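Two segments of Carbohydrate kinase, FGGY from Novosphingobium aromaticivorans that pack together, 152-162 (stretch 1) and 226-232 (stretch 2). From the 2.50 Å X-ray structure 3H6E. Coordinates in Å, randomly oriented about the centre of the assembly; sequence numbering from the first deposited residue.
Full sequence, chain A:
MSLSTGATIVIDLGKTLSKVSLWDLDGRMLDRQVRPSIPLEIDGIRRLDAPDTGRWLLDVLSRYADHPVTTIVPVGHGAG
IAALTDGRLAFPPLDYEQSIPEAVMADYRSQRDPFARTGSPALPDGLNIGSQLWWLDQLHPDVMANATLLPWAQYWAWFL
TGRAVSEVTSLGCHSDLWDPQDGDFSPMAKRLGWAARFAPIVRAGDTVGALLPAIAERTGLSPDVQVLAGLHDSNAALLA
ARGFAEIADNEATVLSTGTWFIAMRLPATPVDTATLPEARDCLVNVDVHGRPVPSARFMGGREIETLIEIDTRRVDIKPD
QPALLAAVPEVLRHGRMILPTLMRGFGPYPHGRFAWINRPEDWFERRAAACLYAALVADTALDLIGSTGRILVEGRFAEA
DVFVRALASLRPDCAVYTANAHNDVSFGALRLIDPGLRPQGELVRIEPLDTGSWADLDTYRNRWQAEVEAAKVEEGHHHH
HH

Stretch 1 (152-162) WAQYWAWFLTG
Stretch 2, residues 226-232: QVLAGLH

The first stretch is helical through Phe159, and residues 160-162 leave it as a loop. The closing turns are mostly held by weak bonds, but Trp158 N donates to Tyr155 O at 3.2 Å and Gly162 N to Trp158 O at 2.8 Å. Gly162 has phi/psi 79/-15, a positive phi favouring glycine. In the second stretch, strand 226-228 is extended (Val227 -99/136), breaks at Ala229 (-54/-49) and Gly230 (92/-172), and resumes as strand 231-232, with Leu231 at -158/-180. The register runs in opposite senses along the two chains: Ala153 lies across from Leu231, with CA atoms 6.0 Å apart, and Gln154 from Ala229, CA to CA 5.9 Å, while Ala157, Leu160 and Thr161 meet the earlier part of the strand.

Two alanines, Gln154 and Leu160 meet Val227 and the backbone of the second stretch, burying 322 Å². Ala153 and Ala157, one turn apart, both point toward the second stretch, and their methyls let the backbones come close: Ala153 CB is 3.3 Å from Leu231 O, and Ala157 CB is 3.5 Å from Leu228 O. Val227 (chi1 t) also points toward the helix and is covered most. Its CG1 packs 3.7 Å from Ala157 CB and 4.2 Å from Leu160 CD1, and its CG2 lies 4.1 Å from Leu160 CB, so Val227 spans the last helical turn and the loop. Leu160 is mt. Leu228 and Leu231, by contrast, point away, and Leu231 adopts pp.

Apolar contact centres on Val227, the alanine methyls sit against carbonyl oxygens, and no hydrogen bond between the stretches is clear. Gln154 (chi1 m, chi2 p, chi3 -115°) starts sideways, but its end reaches the bend at Ala229 and Gly230; its amide orientation remains open. At Gly230, a side chain would jam against the preceding carbonyl, so the backbone angles call for glycine.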

ATOM      1  N   TRP A 152       7.961 -11.422  -3.333  1.00 25.78           N
ATOM      2  CA  TRP A 152       8.990 -10.963  -2.404  1.00 25.35           C
ATOM      3  C   TRP A 152       8.704 -11.363  -0.955  1.00 28.34           C
ATOM      4  O   TRP A 152       9.568 -11.909  -0.270  1.00 29.05           O
ATOM      5  CB  TRP A 152       9.130  -9.446  -2.536  1.00 26.64           C
ATOM      6  CG  TRP A 152      10.083  -8.776  -1.585  1.00 29.02           C
ATOM      7  CD1 TRP A 152       9.787  -7.776  -0.704  1.00 29.19           C
ATOM      8  CD2 TRP A 152      11.487  -9.030  -1.445  1.00 29.66           C
ATOM      9  NE1 TRP A 152      10.916  -7.396  -0.023  1.00 30.86           N
ATOM     10  CE2 TRP A 152      11.973  -8.151  -0.457  1.00 31.22           C
ATOM     11  CE3 TRP A 152      12.378  -9.916  -2.054  1.00 30.69           C
ATOM     12  CZ2 TRP A 152      13.307  -8.137  -0.061  1.00 33.35           C
ATOM     13  CZ3 TRP A 152      13.702  -9.900  -1.660  1.00 33.52           C
ATOM     14  CH2 TRP A 152      14.154  -9.018  -0.674  1.00 32.78           C
ATOM     15  N   ALA A 153       7.486 -11.102  -0.495  1.00 27.18           N
ATOM     16  CA  ALA A 153       7.102 -11.435   0.869  1.00 27.12           C
ATOM     17  C   ALA A 153       7.262 -12.931   1.148  1.00 28.91           C
ATOM     18  O   ALA A 153       7.806 -13.329   2.181  1.00 27.03           O
ATOM     19  CB  ALA A 153       5.671 -10.993   1.134  1.00 26.03           C
ATOM     20  N   GLN A 154       6.779 -13.753   0.220  1.00 27.87           N
ATOM     21  CA  GLN A 154       6.836 -15.203   0.377  1.00 28.32           C
ATOM     22  C   GLN A 154       8.260 -15.715   0.257  1.00 29.39           C
ATOM     23  O   GLN A 154       8.575 -16.808   0.731  1.00 29.56           O
ATOM     24  CB  GLN A 154       5.938 -15.901  -0.648  1.00 26.47           C
ATOM     25  CG  GLN A 154       4.464 -15.829  -0.315  1.00 26.44           C
ATOM     26  CD  GLN A 154       3.991 -14.403  -0.122  1.00 26.52           C
ATOM     27  OE1 GLN A 154       3.589 -14.015   0.974  1.00 26.20           O
ATOM     28  NE2 GLN A 154       4.061 -13.606  -1.184  1.00 25.38           N
ATOM     29  N   TYR A 155       9.122 -14.930  -0.382  1.00 29.13           N
ATOM     30  CA  TYR A 155      10.502 -15.358  -0.566  1.00 31.02           C
ATOM     31  C   TYR A 155      11.147 -15.581   0.788  1.00 33.08           C
ATOM     32  O   TYR A 155      11.940 -16.505   0.980  1.00 35.35           O
ATOM     33  CB  TYR A 155      11.326 -14.340  -1.356  1.00 28.78           C
ATOM     34  CG  TYR A 155      12.801 -14.596  -1.183  1.00 32.04           C
ATOM     35  CD1 TYR A 155      13.423 -15.636  -1.857  1.00 34.04           C
ATOM     36  CD2 TYR A 155      13.564 -13.835  -0.305  1.00 33.88           C
ATOM     37  CE1 TYR A 155      14.769 -15.895  -1.686  1.00 35.82           C
ATOM     38  CE2 TYR A 155      14.913 -14.086  -0.129  1.00 33.39           C
ATOM     39  CZ  TYR A 155      15.510 -15.118  -0.823  1.00 35.79           C
ATOM     40  OH  TYR A 155      16.851 -15.381  -0.662  1.00 41.02           O
ATOM     41  N   TRP A 156      10.793 -14.722   1.730  1.00 31.10           N
ATOM     42  CA  TRP A 156      11.388 -14.768   3.048  1.00 32.84           C
ATOM     43  C   TRP A 156      10.831 -15.922   3.866  1.00 32.75           C
ATOM     44  O   TRP A 156      11.515 -16.466   4.728  1.00 35.70           O
ATOM     45  CB  TRP A 156      11.213 -13.416   3.737  1.00 33.58           C
ATOM     46  CG  TRP A 156      11.960 -12.362   2.999  1.00 34.72           C
ATOM     47  CD1 TRP A 156      11.435 -11.361   2.232  1.00 32.30           C
ATOM     48  CD2 TRP A 156      13.384 -12.239   2.901  1.00 36.81           C
ATOM     49  NE1 TRP A 156      12.446 -10.607   1.686  1.00 33.26           N
ATOM     50  CE2 TRP A 156      13.652 -11.127   2.081  1.00 36.02           C
ATOM     51  CE3 TRP A 156      14.457 -12.956   3.439  1.00 36.68           C
ATOM     52  CZ2 TRP A 156      14.952 -10.711   1.788  1.00 36.80           C
ATOM     53  CZ3 TRP A 156      15.744 -12.545   3.146  1.00 38.53           C
ATOM     54  CH2 TRP A 156      15.981 -11.434   2.326  1.00 37.85           C
ATOM     55  N   ALA A 157       9.593 -16.304   3.573  1.00 31.62           N
ATOM     56  CA  ALA A 157       8.984 -17.457   4.228  1.00 33.67           C
ATOM     57  C   ALA A 157       9.570 -18.771   3.704  1.00 33.86           C
ATOM     58  O   ALA A 157       9.380 -19.819   4.307  1.00 34.75           O
ATOM     59  CB  ALA A 157       7.467 -17.436   4.072  1.00 28.66           C
ATOM     60  N   TRP A 158      10.284 -18.706   2.583  1.00 34.18           N
ATOM     61  CA  TRP A 158      10.958 -19.876   2.022  1.00 33.20           C
ATOM     62  C   TRP A 158      12.407 -19.883   2.488  1.00 34.76           C
ATOM     63  O   TRP A 158      13.054 -20.928   2.552  1.00 35.17           O
ATOM     64  CB  TRP A 158      10.887 -19.850   0.493  1.00 31.49           C
ATOM     65  CG  TRP A 158      11.911 -20.707  -0.195  1.00 33.16           C
ATOM     66  CD1 TRP A 158      11.726 -21.965  -0.696  1.00 33.48           C
ATOM     67  CD2 TRP A 158      13.276 -20.363  -0.470  1.00 32.70           C
ATOM     68  NE1 TRP A 158      12.892 -22.428  -1.258  1.00 32.55           N
ATOM     69  CE2 TRP A 158      13.858 -21.465  -1.134  1.00 32.40           C
ATOM     70  CE3 TRP A 158      14.064 -19.235  -0.214  1.00 34.38           C
ATOM     71  CZ2 TRP A 158      15.191 -21.470  -1.549  1.00 32.05           C
ATOM     72  CZ3 TRP A 158      15.393 -19.243  -0.628  1.00 34.76           C
ATOM     73  CH2 TRP A 158      15.940 -20.353  -1.287  1.00 31.09           C
ATOM     74  N   PHE A 159      12.904 -18.692   2.805  1.00 35.82           N
ATOM     75  CA  PHE A 159      14.244 -18.507   3.342  1.00 36.98           C
ATOM     76  C   PHE A 159      14.361 -19.213   4.689  1.00 36.57           C
ATOM     77  O   PHE A 159      15.418 -19.731   5.037  1.00 35.35           O
ATOM     78  CB  PHE A 159      14.515 -17.009   3.508  1.00 36.57           C
ATOM     79  CG  PHE A 159      15.918 -16.676   3.920  1.00 37.80           C
ATOM     80  CD1 PHE A 159      16.908 -16.489   2.967  1.00 38.61           C
ATOM     81  CD2 PHE A 159      16.245 -16.525   5.259  1.00 38.31           C
ATOM     82  CE1 PHE A 159      18.203 -16.176   3.344  1.00 39.45           C
ATOM     83  CE2 PHE A 159      17.535 -16.212   5.643  1.00 40.66           C
ATOM     84  CZ  PHE A 159      18.518 -16.037   4.682  1.00 42.42           C
ATOM     85  N   LEU A 160      13.260 -19.228   5.434  1.00 38.51           N
ATOM     86  CA  LEU A 160      13.224 -19.797   6.777  1.00 39.00           C
ATOM     87  C   LEU A 160      12.620 -21.196   6.803  1.00 38.38           C
ATOM     88  O   LEU A 160      12.575 -21.829   7.856  1.00 38.86           O
ATOM     89  CB  LEU A 160      12.372 -18.922   7.699  1.00 39.19           C
ATOM     90  CG  LEU A 160      12.598 -17.417   7.827  1.00 38.78           C
ATOM     91  CD1 LEU A 160      11.363 -16.768   8.442  1.00 35.03           C
ATOM     92  CD2 LEU A 160      13.839 -17.122   8.660  1.00 41.25           C
ATOM     93  N   THR A 161      12.143 -21.678   5.660  1.00 37.92           N
ATOM     94  CA  THR A 161      11.275 -22.851   5.669  1.00 36.41           C
ATOM     95  C   THR A 161      11.586 -23.887   4.586  1.00 36.76           C
ATOM     96  O   THR A 161      11.223 -25.058   4.719  1.00 36.98           O
ATOM     97  CB  THR A 161       9.800 -22.428   5.540  1.00 35.87           C
ATOM     98  OG1 THR A 161       8.977 -23.257   6.369  1.00 39.63           O
ATOM     99  CG2 THR A 161       9.342 -22.522   4.101  1.00 32.50           C
ATOM    100  N   GLY A 162      12.246 -23.460   3.514  1.00 33.78           N
ATOM    101  CA  GLY A 162      12.556 -24.354   2.415  1.00 31.14           C
ATOM    102  C   GLY A 162      11.386 -24.596   1.476  1.00 31.89           C
ATOM    103  O   GLY A 162      11.565 -25.094   0.368  1.00 33.09           O
ATOM    104  N   GLN A 226       6.679 -21.835  13.692  1.00 39.48           N
ATOM    105  CA  GLN A 226       5.917 -21.938  12.455  1.00 39.08           C
ATOM    106  C   GLN A 226       5.978 -20.650  11.640  1.00 38.86           C
ATOM    107  O   GLN A 226       5.776 -19.558  12.165  1.00 37.60           O
ATOM    108  CB  GLN A 226       4.462 -22.315  12.744  1.00 38.14           C
ATOM    109  CG  GLN A 226       4.293 -23.671  13.419  1.00 41.61           C
ATOM    110  CD  GLN A 226       4.813 -24.824  12.572  1.00 42.00           C
ATOM    111  OE1 GLN A 226       5.154 -25.886  13.092  1.00 43.41           O
ATOM    112  NE2 GLN A 226       4.879 -24.616  11.263  1.00 40.94           N
ATOM    113  N   VAL A 227       6.265 -20.786  10.350  1.00 39.29           N
ATOM    114  CA  VAL A 227       6.288 -19.634   9.461  1.00 35.29           C
ATOM    115  C   VAL A 227       4.983 -19.555   8.679  1.00 35.91           C
ATOM    116  O   VAL A 227       4.483 -20.564   8.185  1.00 35.22           O
ATOM    117  CB  VAL A 227       7.461 -19.704   8.480  1.00 34.79           C
ATOM    118  CG1 VAL A 227       7.540 -18.422   7.674  1.00 35.91           C
ATOM    119  CG2 VAL A 227       8.763 -19.952   9.228  1.00 36.54           C
ATOM    120  N   LEU A 228       4.426 -18.351   8.583  1.00 36.28           N
ATOM    121  CA  LEU A 228       3.201 -18.139   7.821  1.00 33.65           C
ATOM    122  C   LEU A 228       3.523 -17.657   6.414  1.00 31.42           C
ATOM    123  O   LEU A 228       4.629 -17.182   6.156  1.00 28.83           O
ATOM    124  CB  LEU A 228       2.293 -17.137   8.533  1.00 31.80           C
ATOM    125  CG  LEU A 228       1.261 -17.732   9.497  1.00 35.12           C
ATOM    126  CD1 LEU A 228       1.768 -19.020  10.128  1.00 33.28           C
ATOM    127  CD2 LEU A 228       0.858 -16.712  10.560  1.00 33.55           C
ATOM    128  N   ALA A 229       2.562 -17.793   5.507  1.00 30.99           N
ATOM    129  CA  ALA A 229       2.746 -17.340   4.133  1.00 28.31           C
ATOM    130  C   ALA A 229       3.160 -15.875   4.113  1.00 27.05           C
ATOM    131  O   ALA A 229       4.129 -15.501   3.455  1.00 27.43           O
ATOM    132  CB  ALA A 229       1.476 -17.546   3.332  1.00 26.23           C
ATOM    133  N   GLY A 230       2.429 -15.049   4.850  1.00 27.56           N
ATOM    134  CA  GLY A 230       2.716 -13.629   4.900  1.00 27.31           C
ATOM    135  C   GLY A 230       1.926 -12.875   3.851  1.00 26.89           C
ATOM    136  O   GLY A 230       1.061 -13.450   3.184  1.00 26.75           O
ATOM    137  N   LEU A 231       2.226 -11.592   3.690  1.00 24.57           N
ATOM    138  CA  LEU A 231       1.452 -10.754   2.785  1.00 24.13           C
ATOM    139  C   LEU A 231       2.190  -9.509   2.317  1.00 24.99           C
ATOM    140  O   LEU A 231       3.339  -9.268   2.681  1.00 24.99           O
ATOM    141  CB  LEU A 231       0.129 -10.352   3.439  1.00 25.61           C
ATOM    142  CG  LEU A 231       0.178  -9.909   4.905  1.00 26.06           C
ATOM    143  CD1 LEU A 231       0.900  -8.582   5.066  1.00 27.17           C
ATOM    144  CD2 LEU A 231      -1.228  -9.821   5.471  1.00 27.24           C
ATOM    145  N   HIS A 232       1.501  -8.723   1.498  1.00 25.68           N
ATOM    146  CA  HIS A 232       2.052  -7.491   0.956  1.00 26.94           C
ATOM    147  C   HIS A 232       2.021  -6.376   2.004  1.00 27.20           C
ATOM    148  O   HIS A 232       1.076  -6.279   2.787  1.00 26.26           O
ATOM    149  CB  HIS A 232       1.264  -7.084  -0.293  1.00 25.10           C
ATOM    150  CG  HIS A 232       1.695  -5.779  -0.884  1.00 26.51           C
ATOM    151  ND1 HIS A 232       0.813  -4.758  -1.161  1.00 26.46           N
ATOM    152  CD2 HIS A 232       2.920  -5.325  -1.241  1.00 27.51           C
ATOM    153  CE1 HIS A 232       1.474  -3.734  -1.668  1.00 26.21           C
ATOM    154  NE2 HIS A 232       2.754  -4.051  -1.727  1.00 27.36           N
TER